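Local structure of thioredoxin family protein (Pseudomonas aeruginosa, 1Z6N) at residues Leu58-Glu63 and Pro112-Leu117; Glu6-Gly11 and Glu87-Ser92; Arg108-Leu113 and Arg126-Pro131. The protein is of unknown function but, as a magnesium-binding member of the thioredoxin family with a CxxC pattern at a helix start, may take part in thiol-disulfide chemistry. One frame throughout, in Å; residues are numbered along the deposited sequence.

Interaction 1. Residues Leu58-Glu63 and Pro112-Leu117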
# COMPACT_ATOMS: atom_id res chain seq x y z
N LEU A 58 -6.18 -5.48 0.21
CA LEU A 58 -5.44 -4.50 -0.57
C LEU A 58 -4.77 -5.27 -1.70
O LEU A 58 -3.82 -6.02 -1.47
CB LEU A 58 -4.40 -3.79 0.31
CG LEU A 58 -4.91 -3.08 1.58
CD1 LEU A 58 -3.80 -2.29 2.29
CD2 LEU A 58 -6.09 -2.17 1.27
N LEU A 59 -5.33 -5.13 -2.91
CA LEU A 59 -4.71 -5.67 -4.12
C LEU A 59 -3.71 -4.64 -4.62
O LEU A 59 -4.08 -3.53 -5.03
CB LEU A 59 -5.75 -5.98 -5.20
CG LEU A 59 -5.19 -6.47 -6.54
CD1 LEU A 59 -4.35 -7.76 -6.38
CD2 LEU A 59 -6.34 -6.70 -7.50
N VAL A 60 -2.44 -5.02 -4.59
CA VAL A 60 -1.38 -4.06 -4.86
C VAL A 60 -0.59 -4.43 -6.10
O VAL A 60 -0.24 -5.59 -6.27
CB VAL A 60 -0.37 -4.03 -3.69
CG1 VAL A 60 0.77 -3.06 -3.96
CG2 VAL A 60 -1.07 -3.66 -2.38
N ALA A 61 -0.32 -3.47 -6.98
CA ALA A 61 0.68 -3.68 -8.03
C ALA A 61 1.94 -2.93 -7.61
O ALA A 61 1.91 -1.72 -7.35
CB ALA A 61 0.18 -3.17 -9.37
N GLY A 62 3.05 -3.66 -7.51
CA GLY A 62 4.27 -3.06 -7.00
C GLY A 62 5.49 -3.88 -7.38
O GLY A 62 5.37 -5.01 -7.86
N GLU A 63 6.66 -3.27 -7.16
CA GLU A 63 7.94 -3.89 -7.52
C GLU A 63 8.97 -3.48 -6.48
O GLU A 63 9.00 -2.32 -6.03
CB GLU A 63 8.42 -3.38 -8.88
CG GLU A 63 7.44 -3.63 -10.05
CD GLU A 63 7.73 -4.89 -10.88
OE1 GLU A 63 6.77 -5.43 -11.46
OE2 GLU A 63 8.91 -5.27 -11.02
N PRO A 112 3.47 2.30 -6.22
CA PRO A 112 2.49 1.22 -6.03
C PRO A 112 1.08 1.68 -6.33
O PRO A 112 0.70 2.81 -5.99
CB PRO A 112 2.60 0.94 -4.53
CG PRO A 112 3.03 2.22 -3.93
CD PRO A 112 3.96 2.84 -4.94
N LEU A 113 0.32 0.81 -6.97
CA LEU A 113 -1.11 1.01 -7.16
C LEU A 113 -1.79 0.10 -6.14
O LEU A 113 -1.61 -1.11 -6.18
CB LEU A 113 -1.51 0.62 -8.59
CG LEU A 113 -3.01 0.53 -8.89
CD1 LEU A 113 -3.65 1.91 -8.72
CD2 LEU A 113 -3.26 -0.02 -10.31
N VAL A 114 -2.57 0.70 -5.24
CA VAL A 114 -3.20 -0.04 -4.17
C VAL A 114 -4.71 0.08 -4.32
O VAL A 114 -5.28 1.16 -4.19
CB VAL A 114 -2.78 0.49 -2.78
CG1 VAL A 114 -3.45 -0.30 -1.68
CG2 VAL A 114 -1.24 0.43 -2.61
N LEU A 115 -5.35 -1.05 -4.60
CA LEU A 115 -6.81 -1.10 -4.71
C LEU A 115 -7.39 -1.61 -3.40
O LEU A 115 -7.02 -2.69 -2.94
CB LEU A 115 -7.22 -2.00 -5.88
CG LEU A 115 -6.61 -1.62 -7.24
CD1 LEU A 115 -7.15 -2.61 -8.29
CD2 LEU A 115 -6.96 -0.19 -7.64
N VAL A 116 -8.26 -0.82 -2.78
CA VAL A 116 -8.86 -1.18 -1.50
C VAL A 116 -10.18 -1.87 -1.78
O VAL A 116 -11.09 -1.27 -2.37
CB VAL A 116 -9.08 0.06 -0.61
CG1 VAL A 116 -9.68 -0.33 0.73
CG2 VAL A 116 -7.76 0.81 -0.44
N LEU A 117 -10.27 -3.13 -1.38
CA LEU A 117 -11.44 -3.97 -1.66
C LEU A 117 -12.09 -4.41 -0.36
O LEU A 117 -11.40 -4.61 0.65
CB LEU A 117 -11.03 -5.20 -2.47
CG LEU A 117 -10.31 -5.01 -3.81
CD1 LEU A 117 -9.57 -6.27 -4.18
CD2 LEU A 117 -11.30 -4.70 -4.90
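Leu113 O is gripped twice from the facing strand: Ala61 N donates a hydrogen bond to it at 2.8 Å, and Val60 CA-H points at the same oxygen with CA 3.2 Å away. Ala61 O answers as acceptor for Leu113 N, which closes a two-bond ring between Ala61 and Leu113. Two residues along, Leu59 and Leu115 form a second ring. Its bonds are unequal: Leu115 N reaches Leu59 O almost straight, at 172°, whereas the return bond from Leu59 N to Leu115 O is more bent, at 142°. Leu58 with Val116 and Val60 with Val114 are the non-hydrogen-bonded pairs of this antiparallel ladder, whose strand axes approach to 4.6 Å.

Leu58, Val60, Val114 and Val116 lie on one face. Leu58 carries CG beside its backbone N (chi1 -56°), and from there CD2 touches Val116 CG2 at 3.8 Å, the two side chains lying side by side and pointing the same way. Val60 and Val114 are likewise side by side, meeting through their CG2 methyls at 4.1 Å, while Val114 CG1 rests against Leu58 CB. On the opposite face Leu59 packs diagonally, its CB against Leu117 CD1 at 4.0 Å, and Ala61 CB sits beside Leu113 CB.

All ten touching residues are buried, as expected for the two central strands of a thioredoxin-like sheet. Helix 67-82 covers the valine face, with Leu73 on Val60 and Leu76 on Val114. Helix 4-10 covers the other through Tyr4 and Leu7, Leu104 lies against Leu113 and Leu115, and strand 86-91 runs parallel to 56-61 on its far side.

Interaction 2. Residues Glu6-Gly11 and Glu87-Ser92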
# COMPACT_ATOMS: atom_id res chain seq x y z
N GLU A 6 -9.39 -13.38 -8.38
CA GLU A 6 -8.37 -14.16 -9.07
C GLU A 6 -6.99 -13.50 -8.98
O GLU A 6 -5.97 -14.17 -8.73
CB GLU A 6 -8.76 -14.39 -10.54
CG GLU A 6 -9.91 -15.38 -10.67
CD GLU A 6 -10.46 -15.52 -12.07
OE1 GLU A 6 -10.38 -14.58 -12.88
OE2 GLU A 6 -11.02 -16.61 -12.35
N LEU A 7 -6.95 -12.18 -9.17
CA LEU A 7 -5.69 -11.45 -9.06
C LEU A 7 -5.17 -11.45 -7.64
O LEU A 7 -3.98 -11.68 -7.39
CB LEU A 7 -5.86 -10.00 -9.52
CG LEU A 7 -6.18 -9.86 -11.01
CD1 LEU A 7 -6.57 -8.43 -11.35
CD2 LEU A 7 -4.95 -10.29 -11.85
N PHE A 8 -6.06 -11.20 -6.67
CA PHE A 8 -5.63 -11.26 -5.26
C PHE A 8 -5.04 -12.63 -4.88
O PHE A 8 -4.01 -12.73 -4.18
CB PHE A 8 -6.79 -10.89 -4.33
CG PHE A 8 -6.37 -10.64 -2.91
CD1 PHE A 8 -5.95 -9.38 -2.51
CD2 PHE A 8 -6.38 -11.68 -1.98
CE1 PHE A 8 -5.53 -9.14 -1.20
CE2 PHE A 8 -5.98 -11.43 -0.67
CZ PHE A 8 -5.54 -10.17 -0.29
N ASP A 9 -5.67 -13.68 -5.40
CA ASP A 9 -5.25 -15.05 -5.11
C ASP A 9 -3.83 -15.35 -5.62
O ASP A 9 -3.11 -16.14 -5.00
CB ASP A 9 -6.26 -16.02 -5.70
CG ASP A 9 -5.95 -17.44 -5.35
OD1 ASP A 9 -6.07 -17.79 -4.15
OD2 ASP A 9 -5.58 -18.21 -6.27
N ILE A 10 -3.42 -14.73 -6.73
CA ILE A 10 -2.07 -14.99 -7.25
C ILE A 10 -1.03 -13.96 -6.80
O ILE A 10 0.18 -14.13 -7.02
CB ILE A 10 -2.02 -15.15 -8.80
CG1 ILE A 10 -2.46 -13.86 -9.51
CG2 ILE A 10 -2.83 -16.39 -9.24
CD1 ILE A 10 -1.92 -13.75 -10.93
N GLY A 11 -1.48 -12.88 -6.16
CA GLY A 11 -0.56 -11.94 -5.58
C GLY A 11 0.26 -12.61 -4.50
O GLY A 11 -0.17 -13.57 -3.84
N GLU A 87 -5.50 -7.27 4.69
CA GLU A 87 -4.52 -8.17 4.07
C GLU A 87 -4.07 -7.65 2.70
O GLU A 87 -4.92 -7.28 1.89
CB GLU A 87 -5.09 -9.57 3.85
CG GLU A 87 -4.01 -10.58 3.38
CD GLU A 87 -4.53 -11.99 3.03
OE1 GLU A 87 -5.71 -12.30 3.26
OE2 GLU A 87 -3.71 -12.79 2.51
N LEU A 88 -2.75 -7.65 2.47
CA LEU A 88 -2.15 -7.24 1.18
C LEU A 88 -1.79 -8.46 0.36
O LEU A 88 -1.28 -9.43 0.91
CB LEU A 88 -0.82 -6.48 1.38
CG LEU A 88 -0.74 -5.03 1.81
CD1 LEU A 88 -1.29 -4.87 3.22
CD2 LEU A 88 0.71 -4.55 1.76
N ALA A 89 -2.00 -8.36 -0.95
CA ALA A 89 -1.40 -9.32 -1.89
C ALA A 89 -0.87 -8.49 -3.04
O ALA A 89 -1.53 -7.54 -3.48
CB ALA A 89 -2.42 -10.30 -2.39
N ILE A 90 0.31 -8.85 -3.54
CA ILE A 90 1.03 -7.98 -4.49
C ILE A 90 1.30 -8.68 -5.82
O ILE A 90 1.88 -9.77 -5.85
CB ILE A 90 2.37 -7.53 -3.86
CG1 ILE A 90 2.09 -6.79 -2.54
CG2 ILE A 90 3.14 -6.60 -4.78
CD1 ILE A 90 3.26 -6.85 -1.52
N ILE A 91 0.83 -8.06 -6.89
CA ILE A 91 1.10 -8.49 -8.27
C ILE A 91 2.06 -7.51 -8.92
O ILE A 91 2.37 -6.45 -8.35
CB ILE A 91 -0.19 -8.57 -9.12
CG1 ILE A 91 -0.86 -7.19 -9.22
CG2 ILE A 91 -1.12 -9.63 -8.55
CD1 ILE A 91 -2.07 -7.14 -10.20
N SER A 92 2.58 -7.89 -10.09
CA SER A 92 3.61 -7.07 -10.75
C SER A 92 3.04 -5.84 -11.43
O SER A 92 1.84 -5.76 -11.73
CB SER A 92 4.35 -7.89 -11.78
OG SER A 92 3.48 -8.12 -12.88
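Phe8 lays its ring against the edge strand, with Ala89 CB over one face at 3.6 Å from the ring centroid, a CH-pi contact 16° off the normal. From Phe8 CB the chain sets CG anti to the backbone N (chi1 -168°), and CG passes the Ala89 methyl at 4.0 Å. CD1 and CE1 come closer, CE1 to 3.5 Å from Ala89 CB, so the methyl sits toward that rim. CZ, at the tip, meets Glu87 O, which lies at the ring edge in its plane; CZ also touches Glu87 CD at 3.9 Å, with CE2 close by. The carboxylate plane stands 85° from the ring. Back at the helix, Phe8 O closes over Ala89 CB at 3.4 Å. Just past the helix, Gly11 makes a CA-H...O contact, its CA 3.3 Å from Ile90 O; a CB there would run into Ile90 N and Ala89 CB, so the missing side chain permits the approach. Ile91 CG2 packs against Leu7 O and Gly11 CA.

Glu87 lies about 6 Å, side chain to side chain, from the magnesium-binding Asp13. Residues 6-10 cross residues 87-91 of the outermost strand nearly perpendicularly, Phe8 reaching on to Arg57 and Leu7 to Leu59 of strand 56-61, with helix 93-99 beside Leu7 and Ile10.

Interaction 3. Residues Arg108-Leu113 and Arg126-Pro131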
# COMPACT_ATOMS: atom_id res chain seq x y z
N ARG A 108 -1.49 4.97 -17.61
CA ARG A 108 -0.31 4.14 -17.35
C ARG A 108 -0.43 3.65 -15.91
O ARG A 108 -1.29 4.11 -15.15
CB ARG A 108 0.96 4.98 -17.50
CG ARG A 108 1.04 6.11 -16.50
CD ARG A 108 2.27 6.97 -16.71
NE ARG A 108 3.37 6.56 -15.84
CZ ARG A 108 3.61 7.08 -14.63
NH1 ARG A 108 4.62 6.62 -13.91
NH2 ARG A 108 2.84 8.05 -14.14
N ILE A 109 0.43 2.70 -15.52
CA ILE A 109 0.45 2.22 -14.15
C ILE A 109 1.63 2.83 -13.39
O ILE A 109 2.78 2.48 -13.64
CB ILE A 109 0.54 0.68 -14.06
CG1 ILE A 109 -0.65 0.03 -14.79
CG2 ILE A 109 0.61 0.25 -12.61
CD1 ILE A 109 -2.05 0.27 -14.13
N ALA A 110 1.32 3.74 -12.47
CA ALA A 110 2.32 4.29 -11.55
C ALA A 110 2.23 3.44 -10.30
O ALA A 110 1.13 3.16 -9.80
CB ALA A 110 1.99 5.75 -11.24
N ILE A 111 3.38 2.99 -9.81
CA ILE A 111 3.39 2.07 -8.68
C ILE A 111 3.92 2.75 -7.41
O ILE A 111 4.75 3.68 -7.50
CB ILE A 111 4.18 0.76 -8.99
CG1 ILE A 111 5.58 1.10 -9.51
CG2 ILE A 111 3.38 -0.12 -9.98
CD1 ILE A 111 6.49 -0.10 -9.60
N PRO A 112 3.47 2.30 -6.22
CA PRO A 112 2.49 1.22 -6.03
C PRO A 112 1.08 1.68 -6.33
O PRO A 112 0.70 2.81 -5.99
CB PRO A 112 2.60 0.94 -4.53
CG PRO A 112 3.03 2.22 -3.93
CD PRO A 112 3.96 2.84 -4.94
N LEU A 113 0.32 0.81 -6.97
CA LEU A 113 -1.11 1.01 -7.16
C LEU A 113 -1.79 0.10 -6.14
O LEU A 113 -1.61 -1.11 -6.18
CB LEU A 113 -1.51 0.62 -8.59
CG LEU A 113 -3.01 0.53 -8.89
CD1 LEU A 113 -3.65 1.91 -8.72
CD2 LEU A 113 -3.26 -0.02 -10.31
N ARG A 126 -8.74 3.81 -4.22
CA ARG A 126 -7.36 3.59 -4.64
C ARG A 126 -6.40 4.52 -3.93
O ARG A 126 -6.71 5.70 -3.68
CB ARG A 126 -7.19 3.89 -6.13
CG ARG A 126 -8.22 3.38 -7.05
CD ARG A 126 -8.10 4.15 -8.34
NE ARG A 126 -9.15 3.75 -9.26
CZ ARG A 126 -9.13 4.02 -10.56
NH1 ARG A 126 -8.11 4.69 -11.09
NH2 ARG A 126 -10.12 3.61 -11.33
N PHE A 127 -5.21 3.98 -3.69
CA PHE A 127 -4.02 4.76 -3.30
C PHE A 127 -3.06 4.63 -4.49
O PHE A 127 -2.83 3.53 -4.98
CB PHE A 127 -3.43 4.19 -2.02
CG PHE A 127 -2.10 4.79 -1.61
CD1 PHE A 127 -2.03 5.74 -0.57
CD2 PHE A 127 -0.92 4.40 -2.24
CE1 PHE A 127 -0.80 6.27 -0.18
CE2 PHE A 127 0.32 4.92 -1.85
CZ PHE A 127 0.38 5.86 -0.82
N VAL A 128 -2.51 5.75 -4.96
CA VAL A 128 -1.70 5.70 -6.18
C VAL A 128 -0.36 6.40 -5.97
O VAL A 128 -0.31 7.64 -5.83
CB VAL A 128 -2.41 6.34 -7.41
CG1 VAL A 128 -1.57 6.12 -8.67
CG2 VAL A 128 -3.83 5.79 -7.59
N GLU A 129 0.70 5.59 -5.93
CA GLU A 129 2.09 6.04 -5.89
C GLU A 129 2.58 6.65 -4.56
O GLU A 129 3.54 6.14 -3.97
CB GLU A 129 2.43 6.97 -7.07
CG GLU A 129 3.92 7.05 -7.36
CD GLU A 129 4.25 7.78 -8.66
OE1 GLU A 129 3.62 8.81 -8.95
OE2 GLU A 129 5.14 7.31 -9.40
N ARG A 130 1.93 7.73 -4.12
CA ARG A 130 2.37 8.47 -2.94
C ARG A 130 1.16 8.96 -2.16
O ARG A 130 0.10 9.14 -2.75
CB ARG A 130 3.23 9.66 -3.36
CG ARG A 130 4.52 9.22 -3.96
CD ARG A 130 5.33 10.37 -4.52
NE ARG A 130 6.42 9.80 -5.30
CZ ARG A 130 6.86 10.25 -6.46
NH1 ARG A 130 6.33 11.34 -7.03
NH2 ARG A 130 7.85 9.61 -7.07
N PRO A 131 1.31 9.16 -0.83
CA PRO A 131 0.19 9.70 -0.05
C PRO A 131 -0.24 11.09 -0.51
O PRO A 131 0.57 11.85 -1.06
CB PRO A 131 0.71 9.74 1.40
CG PRO A 131 1.91 8.82 1.41
CD PRO A 131 2.48 8.85 0.02
O HOH W 1 5.37 8.48 -11.77
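Leu113 CD1 and Val128 CG2 meet at 4.0 Å, the two side chains side by side and pointing the same way from an antiparallel non-hydrogen-bonded pair. Val128 carries CG1 anti to its backbone N (chi1 -174°), and that methyl faces Ala110, 4.2 Å from its O and a little farther from its CB. On the other side of the backbone Pro112 CG approaches the edge of the Phe127 ring, near its plane, at CE2. Pro112 CD packs more closely, 3.5 Å from Glu129 O.

The peptide bond between Ile111 and Pro112 is cis. A cis-proline just before a sheet strand and beside a CxxC helix start is a hallmark of the thioredoxin fold, and here Pro112 touches Cys69 and Asp68 while Ile111 touches Cys66. Strands 113-117 and 123-128 form the hairpin that follows this proline, and Phe127 continues inward to helices 67-82 and 151-164.

Where strand 123-128 ends, Glu129 N gives Pro112 O a hydrogen bond of 2.8 Å, nearly straight at 165°. Glu129, with a positive phi of 72°, is the middle residue of a classic gamma turn closed by Arg130 N to Val128 O. The Glu129 side chain extends past the loop: CG lies 3.5 Å from Ile111 O, and the carboxylate passes Ala110 CB. Glu129 CD lies above the centre of the Arg130 guanidinium, whose NE makes a salt bridge to Asp68. Farther out, Glu129 OE2 accepts from a water at 2.7 Å, and that water in turn accepts from Arg108 NH1, bridging two opposite charges that stand 4.6 Å apart, NH1 to OE2.

Overall arrangement
From the N terminus, helix 4-10 opens interaction 2, and strand 56-61 opens interaction 1 before strand 86-91 closes interaction 2; strand 113-117 then closes interaction 1, so the two cross. Interaction 3 begins in 108-113, where interaction 1 ends, shares Pro112 and Leu113 with it, and closes a short hairpin at 126-131. Interactions 2 and 3 follow in series without touching, their nearest atoms about 6 Å apart. Backbone bonds from Leu58 and Val60 to strand 86-91, and from Val114 to Phe127, run between the contacts. Together they join the N-terminal helix, the four-stranded sheet from edge to edge, and the cis-proline loop.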